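3-phosphoshikimate 1-carboxyvinyltransferase (Streptomyces sviceus, PDB 7M0O) probably transfers the enolpyruvyl group of phosphoenolpyruvate to the 5-hydroxyl of shikimate 3-phosphate, giving 5-enolpyruvylshikimate 3-phosphate and phosphate on the way to chorismate. Local coordinates at residues Thr95-Ala100 with Pro133-Ala138; Gly238-Val243 with Thr276-Gly281; Val311-Val316 with Asp346-His351; Ser9-Ala14 with Tyr217-Asp222. All blocks are in the same frame, centred on the assembly; numbering follows the deposited sequence.

Interaction 1 of 4, residues Thr95-Ala100 with Pro133-Ala138; sequences TYRFDA and PLTVRA
Phe98 O is gripped by two donors at once, the backbone N of Leu134 at 3.1 Å and water 1. The same water gives its other hydrogen to Thr135 OG1, also at 3.1 Å, and so ties a backbone carbonyl to a side chain on the partner strand. This is an antiparallel pair in the middle of a four-stranded mixed sheet, with strands 70-74 and 122-125 at its edges. Phe98 with Leu134 and Tyr96 with Val136 are the hydrogen-bonded pairs. Of their four backbone bonds, that from Phe98 N to Leu134 O is short, 2.8 Å, whereas Leu134 N reaches Phe98 O tilted 35° from the carbonyl plane.

The side chains of these two pairs share the buried face, where Phe98 and Tyr96 also meet helix 79-90; large, mostly apolar groups suit this position, the Tyr96 hydroxyl being taken up by Val68 O. Leu134 CG lies between the backbone N and the carbonyl carbon (chi1 56°), and the branch beyond it brings Leu134 CD1 within 3.9 Å of Phe98 CD1. Farther round the same ring, Val136 CG2 stands 4.2 Å from Phe98 CE1.

Arg97 and Thr135 occupy the other face side by side, with Arg97 CG 3.8 Å from Thr135 OG1. The arginine then leads away to Asp72 and Glu70, while Thr135 OG1 also bonds Glu126; the long arginine reaches these acids, the small hydroxyl takes two partners. Back on the apolar side, the small Ala138 meets the rim of Tyr96 near the ring plane, its CB 4.1 Å from Tyr96 CE2.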
loop_
_atom_site.group_PDB
_atom_site.type_symbol
_atom_site.label_atom_id
_atom_site.label_comp_id
_atom_site.label_asym_id
_atom_site.label_seq_id
_atom_site.Cartn_x
_atom_site.Cartn_y
_atom_site.Cartn_z
ATOM N N THR A 95 -11.240 29.527 2.692
ATOM C CA THR A 95 -10.451 29.772 1.478
ATOM C C THR A 95 -9.054 29.186 1.644
ATOM O O THR A 95 -8.300 29.623 2.517
ATOM C CB THR A 95 -10.367 31.264 1.156
ATOM O OG1 THR A 95 -11.679 31.836 1.200
ATOM C CG2 THR A 95 -9.777 31.469 -0.229
ATOM N N TYR A 96 -8.708 28.205 0.805
ATOM C CA TYR A 96 -7.502 27.397 1.009
ATOM C C TYR A 96 -6.658 27.372 -0.258
ATOM O O TYR A 96 -7.105 26.885 -1.303
ATOM C CB TYR A 96 -7.887 25.979 1.451
ATOM C CG TYR A 96 -8.833 26.020 2.632
ATOM C CD1 TYR A 96 -8.385 26.446 3.875
ATOM C CD2 TYR A 96 -10.190 25.697 2.496
ATOM C CE1 TYR A 96 -9.234 26.512 4.965
ATOM C CE2 TYR A 96 -11.036 25.750 3.583
ATOM C CZ TYR A 96 -10.556 26.170 4.813
ATOM O OH TYR A 96 -11.394 26.239 5.904
ATOM N N ARG A 97 -5.428 27.875 -0.148
ATOM C CA ARG A 97 -4.500 27.977 -1.274
ATOM C C ARG A 97 -3.452 26.874 -1.143
ATOM O O ARG A 97 -2.629 26.897 -0.222
ATOM C CB ARG A 97 -3.852 29.360 -1.312
ATOM C CG ARG A 97 -4.837 30.486 -1.573
ATOM C CD ARG A 97 -4.202 31.858 -1.390
ATOM N NE ARG A 97 -3.848 32.091 0.005
ATOM C CZ ARG A 97 -4.680 32.586 0.914
ATOM N NH1 ARG A 97 -5.924 32.911 0.574
ATOM N NH2 ARG A 97 -4.268 32.755 2.166
ATOM N N PHE A 98 -3.484 25.910 -2.064
ATOM C CA PHE A 98 -2.573 24.772 -2.040
ATOM C C PHE A 98 -1.431 24.962 -3.030
ATOM O O PHE A 98 -1.594 25.563 -4.096
ATOM C CB PHE A 98 -3.328 23.478 -2.370
ATOM C CG PHE A 98 -4.293 23.053 -1.297
ATOM C CD1 PHE A 98 -5.622 23.444 -1.330
ATOM C CD2 PHE A 98 -3.868 22.236 -0.257
ATOM C CE1 PHE A 98 -6.510 23.048 -0.331
ATOM C CE2 PHE A 98 -4.757 21.835 0.739
ATOM C CZ PHE A 98 -6.080 22.249 0.697
ATOM N N ASP A 99 -0.263 24.451 -2.659
ATOM C CA ASP A 99 0.873 24.403 -3.563
ATOM C C ASP A 99 1.684 23.157 -3.225
ATOM O O ASP A 99 1.483 22.521 -2.189
ATOM C CB ASP A 99 1.730 25.683 -3.475
ATOM C CG ASP A 99 2.558 25.906 -4.714
ATOM O OD1 ASP A 99 2.401 25.121 -5.680
ATOM O OD2 ASP A 99 3.379 26.856 -4.714
ATOM N N ALA A 100 2.599 22.798 -4.114
ATOM C CA ALA A 100 3.454 21.644 -3.876
ATOM C C ALA A 100 4.878 22.006 -4.281
ATOM O O ALA A 100 5.148 23.106 -4.748
ATOM C CB ALA A 100 2.920 20.421 -4.629
ATOM N N PRO A 133 -0.184 24.921 -8.348
ATOM C CA PRO A 133 -1.010 25.421 -7.244
ATOM C C PRO A 133 -2.493 25.504 -7.614
ATOM O O PRO A 133 -2.850 25.691 -8.780
ATOM C CB PRO A 133 -0.416 26.815 -6.970
ATOM C CG PRO A 133 0.213 27.212 -8.254
ATOM C CD PRO A 133 0.739 25.951 -8.863
ATOM N N LEU A 134 -3.350 25.334 -6.613
ATOM C CA LEU A 134 -4.785 25.456 -6.823
ATOM C C LEU A 134 -5.425 26.027 -5.573
ATOM O O LEU A 134 -4.905 25.880 -4.459
ATOM C CB LEU A 134 -5.417 24.111 -7.184
ATOM C CG LEU A 134 -5.195 22.965 -6.197
ATOM C CD1 LEU A 134 -6.335 22.935 -5.162
ATOM C CD2 LEU A 134 -5.108 21.645 -6.930
ATOM N N THR A 135 -6.578 26.653 -5.755
ATOM C CA THR A 135 -7.247 27.365 -4.678
ATOM C C THR A 135 -8.670 26.841 -4.536
ATOM O O THR A 135 -9.404 26.783 -5.525
ATOM C CB THR A 135 -7.226 28.868 -4.966
ATOM O OG1 THR A 135 -5.860 29.306 -5.001
ATOM C CG2 THR A 135 -7.983 29.651 -3.892
ATOM N N VAL A 136 -9.049 26.453 -3.315
ATOM C CA VAL A 136 -10.406 25.996 -3.008
ATOM C C VAL A 136 -11.111 27.038 -2.151
ATOM O O VAL A 136 -10.728 27.269 -0.994
ATOM C CB VAL A 136 -10.417 24.642 -2.282
ATOM C CG1 VAL A 136 -11.875 24.191 -2.035
ATOM C CG2 VAL A 136 -9.616 23.585 -3.043
ATOM N N ARG A 137 -12.174 27.626 -2.695
ATOM C CA ARG A 137 -13.108 28.453 -1.928
ATOM C C ARG A 137 -14.248 27.544 -1.489
ATOM O O ARG A 137 -15.261 27.405 -2.176
ATOM C CB ARG A 137 -13.589 29.628 -2.764
ATOM C CG ARG A 137 -12.456 30.610 -3.115
ATOM C CD ARG A 137 -12.778 31.484 -4.336
ATOM N NE ARG A 137 -11.860 32.617 -4.489
ATOM C CZ ARG A 137 -10.687 32.577 -5.123
ATOM N NH1 ARG A 137 -10.263 31.453 -5.677
ATOM N NH2 ARG A 137 -9.933 33.671 -5.207
ATOM N N ALA A 138 -14.064 26.903 -0.334
ATOM C CA ALA A 138 -14.915 25.804 0.106
ATOM C C ALA A 138 -16.186 26.308 0.789
ATOM O O ALA A 138 -16.160 27.288 1.543
ATOM C CB ALA A 138 -14.127 24.902 1.068
HETATM O O HOH W 1 -2.955 28.267 -4.741
#

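Interaction 2 of 4, residues Gly238-Val243 with Thr276-Gly281; sequences GAEVTV and TVRGTG
Glu240 and Arg278 lie side by side and point the same way from neighbouring antiparallel strands. Glu240 OE1 comes to the edge of the guanidinium, close to its plane, 3.4 Å from Arg278 NH2: a salt bridge with a long, weak hydrogen bond. The carboxylate and guanidinium planes stand 58° apart, so the two groups do not meet flat. Arg278 runs straight out to CD and then bends (chi3 -59°), and its NH1 is bound by Glu267; the arginine therefore links acids on both adjoining strands.

On the same face Thr242 and Thr276 cross obliquely and join by their hydroxyls, OG1 to OG1 2.7 Å, where either may be the donor. Beta-branched threonine suits an extended strand and offers a polar tip on this more exposed side. The backbone bonds continue past the regular ladder. Gly279 N reaches Ala239 O at 3.0 Å, and Gly238, whose positive phi favours glycine, sends its N to Gly279 O at 2.8 Å, from above the carbonyl plane.

Val241 and Val277 turn to the other face, against Ala233 of helix 223-235. Strand 240-244 is an edge of a three-stranded antiparallel sheet, with 274-278 central and 267-270 beyond it.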
loop_
_atom_site.group_PDB
_atom_site.type_symbol
_atom_site.label_atom_id
_atom_site.label_comp_id
_atom_site.label_asym_id
_atom_site.label_seq_id
_atom_site.Cartn_x
_atom_site.Cartn_y
_atom_site.Cartn_z
ATOM N N GLY A 238 13.852 -24.318 12.260
ATOM C CA GLY A 238 13.829 -23.794 13.608
ATOM C C GLY A 238 13.744 -22.283 13.742
ATOM O O GLY A 238 13.601 -21.791 14.868
ATOM N N ALA A 239 13.868 -21.520 12.658
ATOM C CA ALA A 239 13.792 -20.070 12.792
ATOM C C ALA A 239 12.340 -19.609 12.886
ATOM O O ALA A 239 11.448 -20.172 12.247
ATOM C CB ALA A 239 14.478 -19.382 11.616
ATOM N N GLU A 240 12.102 -18.551 13.661
ATOM C CA GLU A 240 10.745 -18.022 13.752
ATOM C C GLU A 240 10.747 -16.521 13.492
ATOM O O GLU A 240 11.648 -15.785 13.924
ATOM C CB GLU A 240 10.070 -18.379 15.127
ATOM C CG GLU A 240 10.648 -17.726 16.357
ATOM C CD GLU A 240 10.002 -18.196 17.682
ATOM O OE1 GLU A 240 9.506 -19.345 17.788
ATOM O OE2 GLU A 240 10.007 -17.379 18.619
ATOM N N VAL A 241 9.753 -16.087 12.722
ATOM C CA VAL A 241 9.491 -14.680 12.460
ATOM C C VAL A 241 8.034 -14.407 12.791
ATOM O O VAL A 241 7.133 -15.083 12.279
ATOM C CB VAL A 241 9.800 -14.293 11.001
ATOM C CG1 VAL A 241 9.240 -12.899 10.685
ATOM C CG2 VAL A 241 11.309 -14.320 10.774
ATOM N N THR A 242 7.798 -13.424 13.655
ATOM C CA THR A 242 6.444 -12.955 13.912
ATOM C C THR A 242 6.313 -11.513 13.446
ATOM O O THR A 242 7.189 -10.688 13.728
ATOM C CB THR A 242 6.094 -13.067 15.402
ATOM O OG1 THR A 242 6.199 -14.444 15.801
ATOM C CG2 THR A 242 4.669 -12.578 15.654
ATOM N N VAL A 243 5.217 -11.208 12.747
ATOM C CA VAL A 243 4.889 -9.829 12.381
ATOM C C VAL A 243 3.632 -9.381 13.115
ATOM O O VAL A 243 2.513 -9.728 12.695
ATOM C CB VAL A 243 4.705 -9.671 10.860
ATOM C CG1 VAL A 243 4.358 -8.217 10.514
ATOM C CG2 VAL A 243 5.974 -10.106 10.103
ATOM N N THR A 276 2.845 -15.779 12.898
ATOM C CA THR A 276 4.150 -16.385 13.135
ATOM C C THR A 276 4.413 -17.460 12.087
ATOM O O THR A 276 3.552 -18.312 11.848
ATOM C CB THR A 276 4.214 -17.003 14.541
ATOM O OG1 THR A 276 3.950 -15.993 15.530
ATOM C CG2 THR A 276 5.590 -17.600 14.786
ATOM N N VAL A 277 5.598 -17.424 11.461
ATOM C CA VAL A 277 6.048 -18.482 10.558
ATOM C C VAL A 277 7.299 -19.111 11.158
ATOM O O VAL A 277 8.201 -18.398 11.599
ATOM C CB VAL A 277 6.323 -17.938 9.144
ATOM C CG1 VAL A 277 6.990 -19.009 8.288
ATOM C CG2 VAL A 277 5.004 -17.496 8.515
ATOM N N ARG A 278 7.335 -20.442 11.207
ATOM C CA ARG A 278 8.479 -21.167 11.750
ATOM C C ARG A 278 8.940 -22.198 10.730
ATOM O O ARG A 278 8.132 -23.008 10.264
ATOM C CB ARG A 278 8.121 -21.857 13.076
ATOM C CG ARG A 278 9.284 -22.597 13.717
ATOM C CD ARG A 278 8.862 -23.288 15.022
ATOM N NE ARG A 278 8.352 -22.329 15.993
ATOM C CZ ARG A 278 7.066 -22.164 16.280
ATOM N NH1 ARG A 278 6.142 -22.897 15.664
ATOM N NH2 ARG A 278 6.703 -21.256 17.178
ATOM N N GLY A 279 10.232 -22.174 10.402
ATOM C CA GLY A 279 10.791 -23.183 9.505
ATOM C C GLY A 279 10.895 -24.544 10.180
ATOM O O GLY A 279 11.252 -24.658 11.355
ATOM N N THR A 280 10.576 -25.591 9.421
ATOM C CA THR A 280 10.591 -26.957 9.934
ATOM C C THR A 280 11.670 -27.804 9.285
ATOM O O THR A 280 11.866 -28.951 9.701
ATOM C CB THR A 280 9.232 -27.630 9.730
ATOM O OG1 THR A 280 8.994 -27.822 8.334
ATOM C CG2 THR A 280 8.124 -26.775 10.322
ATOM N N GLY A 281 12.385 -27.264 8.290
ATOM C CA GLY A 281 13.292 -28.046 7.475
ATOM C C GLY A 281 12.631 -28.718 6.288
ATOM O O GLY A 281 13.329 -29.164 5.370
#

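Interaction 3 of 4, residues Val311-Val316 with Asp346-His351; sequences VRIEDV and DWIEIH
Arg312 reaches across an antiparallel strand pair to Glu349 and Trp347, joining a salt-bridge network to a cation-pi stack. The strands are the inner two of a four-stranded mixed sheet. Arg312 CB lies 4.1 Å from Glu349 CG. The chain then runs extended from CG to NE, with CG anti to the backbone N (chi1 -175°), and both CG and CD pass Glu349 OE1, CD at 3.3 Å. NE hydrogen-bonds Glu314 OE2 at 2.8 Å, using the anti lone pair of that oxygen. NH1 binds Glu349 OE1 at 2.7 Å, nearly along its C-O axis, the carboxylate standing almost perpendicular to the guanidinium. CZ hangs 3.8 Å from the centroid of the Trp347 six-membered ring. NH2 lies over the middle of the indole, 3.4 Å from Trp347 CE2, the planes 29° apart. A leucine here would probably leave Glu314 and Glu349 without their shared positive mate and the indole face without its cation.

Ile313 and Ile348 lie on the opposite face, against helices 297-303 and 326-336, where apolar branched groups fit. Past the strand end, near Asn318 of the predicted shikimate-phosphate site, Val316 N bonds Asp346 O at 3.0 Å with an N-H...O angle of 176°.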
loop_
_atom_site.group_PDB
_atom_site.type_symbol
_atom_site.label_atom_id
_atom_site.label_comp_id
_atom_site.label_asym_id
_atom_site.label_seq_id
_atom_site.Cartn_x
_atom_site.Cartn_y
_atom_site.Cartn_z
ATOM N N VAL A 311 8.615 -26.339 -8.314
ATOM C CA VAL A 311 7.696 -25.304 -7.870
ATOM C C VAL A 311 7.146 -24.676 -9.138
ATOM O O VAL A 311 7.895 -24.085 -9.921
ATOM C CB VAL A 311 8.380 -24.267 -6.967
ATOM C CG1 VAL A 311 7.423 -23.133 -6.663
ATOM C CG2 VAL A 311 8.856 -24.939 -5.663
ATOM N N ARG A 312 5.855 -24.838 -9.372
ATOM C CA ARG A 312 5.222 -24.268 -10.553
ATOM C C ARG A 312 4.262 -23.171 -10.118
ATOM O O ARG A 312 3.302 -23.440 -9.381
ATOM C CB ARG A 312 4.496 -25.346 -11.353
ATOM C CG ARG A 312 3.920 -24.836 -12.673
ATOM C CD ARG A 312 3.380 -25.978 -13.512
ATOM N NE ARG A 312 2.569 -25.545 -14.650
ATOM C CZ ARG A 312 2.994 -25.564 -15.910
ATOM N NH1 ARG A 312 4.217 -25.989 -16.191
ATOM N NH2 ARG A 312 2.186 -25.177 -16.888
ATOM N N ILE A 313 4.505 -21.949 -10.591
ATOM C CA ILE A 313 3.675 -20.791 -10.264
ATOM C C ILE A 313 2.801 -20.478 -11.474
ATOM O O ILE A 313 3.318 -20.232 -12.568
ATOM C CB ILE A 313 4.539 -19.583 -9.862
ATOM C CG1 ILE A 313 5.425 -19.924 -8.661
ATOM C CG2 ILE A 313 3.665 -18.371 -9.516
ATOM C CD1 ILE A 313 6.317 -18.750 -8.248
ATOM N N GLU A 314 1.472 -20.501 -11.294
ATOM C CA GLU A 314 0.538 -20.431 -12.407
ATOM C C GLU A 314 -0.357 -19.202 -12.288
ATOM O O GLU A 314 -0.532 -18.637 -11.202
ATOM C CB GLU A 314 -0.351 -21.693 -12.478
ATOM C CG GLU A 314 0.391 -22.922 -12.938
ATOM C CD GLU A 314 -0.480 -24.157 -13.021
ATOM O OE1 GLU A 314 -1.599 -24.159 -12.459
ATOM O OE2 GLU A 314 -0.024 -25.139 -13.638
ATOM N N ASP A 315 -0.918 -18.794 -13.437
ATOM C CA ASP A 315 -1.917 -17.725 -13.515
ATOM C C ASP A 315 -1.317 -16.364 -13.149
ATOM O O ASP A 315 -1.969 -15.536 -12.509
ATOM C CB ASP A 315 -3.135 -18.046 -12.641
ATOM C CG ASP A 315 -4.450 -17.470 -13.190
ATOM O OD1 ASP A 315 -4.461 -16.753 -14.223
ATOM O OD2 ASP A 315 -5.497 -17.744 -12.565
ATOM N N VAL A 316 -0.085 -16.108 -13.601
ATOM C CA VAL A 316 0.609 -14.874 -13.257
ATOM C C VAL A 316 0.964 -14.098 -14.524
ATOM O O VAL A 316 2.052 -13.526 -14.626
ATOM C CB VAL A 316 1.863 -15.149 -12.398
ATOM C CG1 VAL A 316 1.444 -15.481 -10.966
ATOM C CG2 VAL A 316 2.725 -16.298 -12.982
ATOM N N ASP A 346 1.959 -17.613 -18.918
ATOM C CA ASP A 346 1.516 -17.088 -17.633
ATOM C C ASP A 346 1.949 -17.973 -16.476
ATOM O O ASP A 346 1.253 -18.040 -15.451
ATOM C CB ASP A 346 -0.004 -16.911 -17.607
ATOM C CG ASP A 346 -0.767 -18.223 -17.785
ATOM O OD1 ASP A 346 -0.159 -19.273 -18.084
ATOM O OD2 ASP A 346 -2.010 -18.201 -17.634
ATOM N N TRP A 347 3.085 -18.654 -16.614
ATOM C CA TRP A 347 3.545 -19.572 -15.581
ATOM C C TRP A 347 5.064 -19.672 -15.623
ATOM O O TRP A 347 5.706 -19.355 -16.629
ATOM C CB TRP A 347 2.901 -20.967 -15.724
ATOM C CG TRP A 347 3.171 -21.698 -17.034
ATOM C CD1 TRP A 347 2.361 -21.725 -18.139
ATOM C CD2 TRP A 347 4.311 -22.513 -17.351
ATOM N NE1 TRP A 347 2.923 -22.527 -19.118
ATOM C CE2 TRP A 347 4.123 -23.009 -18.663
ATOM C CE3 TRP A 347 5.473 -22.862 -16.657
ATOM C CZ2 TRP A 347 5.053 -23.842 -19.291
ATOM C CZ3 TRP A 347 6.401 -23.702 -17.282
ATOM C CH2 TRP A 347 6.189 -24.169 -18.591
ATOM N N ILE A 348 5.632 -20.095 -14.492
ATOM C CA ILE A 348 7.064 -20.361 -14.365
ATOM C C ILE A 348 7.236 -21.613 -13.516
ATOM O O ILE A 348 6.567 -21.766 -12.488
ATOM C CB ILE A 348 7.796 -19.148 -13.762
ATOM C CG1 ILE A 348 9.290 -19.451 -13.573
ATOM C CG2 ILE A 348 7.158 -18.708 -12.437
ATOM C CD1 ILE A 348 10.111 -18.214 -13.207
ATOM N N GLU A 349 8.112 -22.524 -13.957
ATOM C CA GLU A 349 8.357 -23.780 -13.252
ATOM C C GLU A 349 9.842 -23.862 -12.912
ATOM O O GLU A 349 10.700 -23.797 -13.805
ATOM C CB GLU A 349 7.908 -24.994 -14.070
ATOM C CG GLU A 349 7.941 -26.301 -13.267
ATOM C CD GLU A 349 7.086 -27.426 -13.857
ATOM O OE1 GLU A 349 6.198 -27.163 -14.695
ATOM O OE2 GLU A 349 7.307 -28.593 -13.468
ATOM N N ILE A 350 10.137 -23.970 -11.622
ATOM C CA ILE A 350 11.490 -23.916 -11.096
ATOM C C ILE A 350 11.874 -25.306 -10.605
ATOM O O ILE A 350 11.161 -25.909 -9.795
ATOM C CB ILE A 350 11.602 -22.881 -9.963
ATOM C CG1 ILE A 350 11.198 -21.490 -10.465
ATOM C CG2 ILE A 350 13.025 -22.870 -9.389
ATOM C CD1 ILE A 350 10.510 -20.630 -9.457
ATOM N N HIS A 351 13.028 -25.795 -11.054
ATOM C CA HIS A 351 13.467 -27.134 -10.704
ATOM C C HIS A 351 14.603 -27.057 -9.699
ATOM O O HIS A 351 15.678 -26.521 -10.020
ATOM C CB HIS A 351 13.887 -27.884 -11.966
ATOM C CG HIS A 351 12.742 -28.081 -12.912
ATOM N ND1 HIS A 351 11.916 -29.180 -12.844
ATOM C CD2 HIS A 351 12.246 -27.296 -13.897
ATOM C CE1 HIS A 351 10.977 -29.081 -13.768
ATOM N NE2 HIS A 351 11.151 -27.944 -14.419
HETATM O O HOH W 2 -0.908 -20.796 -15.688
HETATM O O HOH W 3 -4.320 -18.613 -16.654
#

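Interaction 4 of 4, residues Ser9-Ala14 with Tyr217-Asp222; sequences SITARA and YAIEPD
Helix 8-20 packs through Ile10, Thr11 and Ala14 in its first turns against the segment leading from strand 216-218 to helix 223-235. The same turns carry Ser9 and Arg13, predicted to bind 3-phosphoshikimate. Backbone hydrogen bonds between Glu220 and Ser7 and between Asp222 and Pro5 set that segment beside the chain entering helix 8-20, consistent with the two-stranded hinge between the domains of EPSP synthases.

Ile219 carries most of the contact from its segment. With CG1 anti to the carbonyl carbon and a second bend at chi2 (-56°), its CD1 sits 3.6 Å from Ile10 CG2 and a tight 3.5 Å from Ala14 CB, residues one helical turn apart. Ile10 and Ile219 run alongside in opposite senses; Ala14 is small enough for so close an approach. The other branch, Ile219 CG2, rests 3.4 Å from Thr11 OG1, the two side chains crossing at about a right angle. That hydroxyl is satisfied by Ser7 O and Leu31 N, so a threonine can be buried here. An alanine in place of Ile219 would probably open a gap between Ile10, Thr11 and Ala14 and slacken the hold of the helix on this segment.

Glu220, though buried, has its carboxylate bound by Leu251 N and Gln252. Tyr217 completes the apolar patch: Ile10 CG2 meets the rim of its ring near the plane, 4.2 Å from Tyr217 CE2.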
loop_
_atom_site.group_PDB
_atom_site.type_symbol
_atom_site.label_atom_id
_atom_site.label_comp_id
_atom_site.label_asym_id
_atom_site.label_seq_id
_atom_site.Cartn_x
_atom_site.Cartn_y
_atom_site.Cartn_z
ATOM N N SER A 9 -0.195 3.094 1.820
ATOM C CA SER A 9 -1.530 3.445 1.344
ATOM C C SER A 9 -2.573 3.319 2.450
ATOM O O SER A 9 -3.554 4.071 2.464
ATOM C CB SER A 9 -1.920 2.584 0.141
ATOM O OG SER A 9 -2.011 1.223 0.487
ATOM N N ILE A 10 -2.392 2.388 3.386
ATOM C CA ILE A 10 -3.325 2.317 4.505
ATOM C C ILE A 10 -3.128 3.514 5.438
ATOM O O ILE A 10 -4.102 4.099 5.927
ATOM C CB ILE A 10 -3.196 0.972 5.237
ATOM C CG1 ILE A 10 -3.746 -0.141 4.337
ATOM C CG2 ILE A 10 -3.945 1.024 6.584
ATOM C CD1 ILE A 10 -3.528 -1.564 4.857
ATOM N N THR A 11 -1.878 3.928 5.665
ATOM C CA THR A 11 -1.644 5.087 6.522
ATOM C C THR A 11 -2.313 6.326 5.935
ATOM O O THR A 11 -2.928 7.117 6.664
ATOM C CB THR A 11 -0.133 5.319 6.730
ATOM O OG1 THR A 11 0.461 4.187 7.402
ATOM C CG2 THR A 11 0.107 6.570 7.576
ATOM N N ALA A 12 -2.264 6.462 4.612
ATOM C CA ALA A 12 -2.833 7.631 3.938
ATOM C C ALA A 12 -4.339 7.711 4.136
ATOM O O ALA A 12 -4.871 8.761 4.527
ATOM C CB ALA A 12 -2.500 7.568 2.446
ATOM N N ARG A 13 -5.049 6.623 3.817
ATOM C CA ARG A 13 -6.491 6.580 4.061
ATOM C C ARG A 13 -6.815 6.839 5.530
ATOM O O ARG A 13 -7.771 7.558 5.844
ATOM C CB ARG A 13 -7.067 5.225 3.642
ATOM C CG ARG A 13 -6.924 4.819 2.167
ATOM C CD ARG A 13 -7.459 3.395 2.074
ATOM N NE ARG A 13 -7.396 2.743 0.767
ATOM C CZ ARG A 13 -6.373 2.014 0.325
ATOM N NH1 ARG A 13 -5.272 1.854 1.057
ATOM N NH2 ARG A 13 -6.451 1.442 -0.864
ATOM N N ALA A 14 -6.049 6.236 6.446
ATOM C CA ALA A 14 -6.351 6.370 7.874
ATOM C C ALA A 14 -6.212 7.809 8.354
ATOM O O ALA A 14 -6.945 8.234 9.259
ATOM C CB ALA A 14 -5.438 5.463 8.697
ATOM N N TYR A 217 -7.514 2.843 15.495
ATOM C CA TYR A 217 -7.297 2.105 14.255
ATOM C C TYR A 217 -5.818 1.781 14.122
ATOM O O TYR A 217 -4.986 2.690 14.030
ATOM C CB TYR A 217 -7.791 2.875 13.020
ATOM C CG TYR A 217 -7.752 1.991 11.794
ATOM C CD1 TYR A 217 -8.771 1.078 11.536
ATOM C CD2 TYR A 217 -6.665 2.027 10.932
ATOM C CE1 TYR A 217 -8.705 0.237 10.433
ATOM C CE2 TYR A 217 -6.589 1.197 9.836
ATOM C CZ TYR A 217 -7.609 0.305 9.590
ATOM O OH TYR A 217 -7.521 -0.521 8.492
ATOM N N ALA A 218 -5.498 0.490 14.123
ATOM C CA ALA A 218 -4.131 0.016 13.956
ATOM C C ALA A 218 -3.808 -0.144 12.473
ATOM O O ALA A 218 -4.559 -0.799 11.735
ATOM C CB ALA A 218 -3.940 -1.317 14.683
ATOM N N ILE A 219 -2.682 0.435 12.056
ATOM C CA ILE A 219 -2.206 0.341 10.677
ATOM C C ILE A 219 -1.434 -0.961 10.510
ATOM O O ILE A 219 -0.490 -1.241 11.266
ATOM C CB ILE A 219 -1.321 1.546 10.318
ATOM C CG1 ILE A 219 -2.099 2.857 10.463
ATOM C CG2 ILE A 219 -0.723 1.376 8.896
ATOM C CD1 ILE A 219 -3.331 2.870 9.662
ATOM N N GLU A 220 -1.819 -1.747 9.506
ATOM C CA GLU A 220 -1.112 -3.002 9.228
ATOM C C GLU A 220 0.291 -2.729 8.690
ATOM O O GLU A 220 0.482 -1.822 7.874
ATOM C CB GLU A 220 -1.866 -3.845 8.195
ATOM C CG GLU A 220 -3.129 -4.493 8.696
ATOM C CD GLU A 220 -3.954 -5.138 7.583
ATOM O OE1 GLU A 220 -3.418 -5.446 6.482
ATOM O OE2 GLU A 220 -5.162 -5.334 7.819
ATOM N N PRO A 221 1.289 -3.504 9.113
ATOM C CA PRO A 221 2.569 -3.489 8.401
ATOM C C PRO A 221 2.364 -3.911 6.955
ATOM O O PRO A 221 1.463 -4.689 6.636
ATOM C CB PRO A 221 3.421 -4.514 9.165
ATOM C CG PRO A 221 2.741 -4.647 10.504
ATOM C CD PRO A 221 1.290 -4.419 10.268
ATOM N N ASP A 222 3.204 -3.392 6.073
ATOM C CA ASP A 222 3.115 -3.778 4.672
ATOM C C ASP A 222 3.308 -5.287 4.538
ATOM O O ASP A 222 4.356 -5.833 4.906
ATOM C CB ASP A 222 4.151 -3.020 3.843
ATOM C CG ASP A 222 3.923 -3.162 2.353
ATOM O OD1 ASP A 222 4.095 -4.280 1.824
ATOM O OD2 ASP A 222 3.596 -2.150 1.700
#

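In the fold
Interactions 1 and 3 secure the inner strand pairs of four-stranded mixed sheets on opposite sides of the chain's centre, their own centres about 50 Å apart. Interaction 4 lies near the middle, its centre about 26 Å from that of interaction 1, and holds Ser9 and Arg13 of the predicted shikimate-phosphate site. It touches interaction 2 directly, Pro221 CG against Val243 CG1 at 3.9 Å. Interaction 3 comes near the predicted site through Val316, whose side chain is about 4 Å from that of Asn318, whereas interaction 2 is away from it. In interaction 1 the Leu134 side chain is about 11 Å from that of Arg107, predicted to bind phosphoenolpyruvate, and the Val136 side chain about 13 Å from the bound potassium ion.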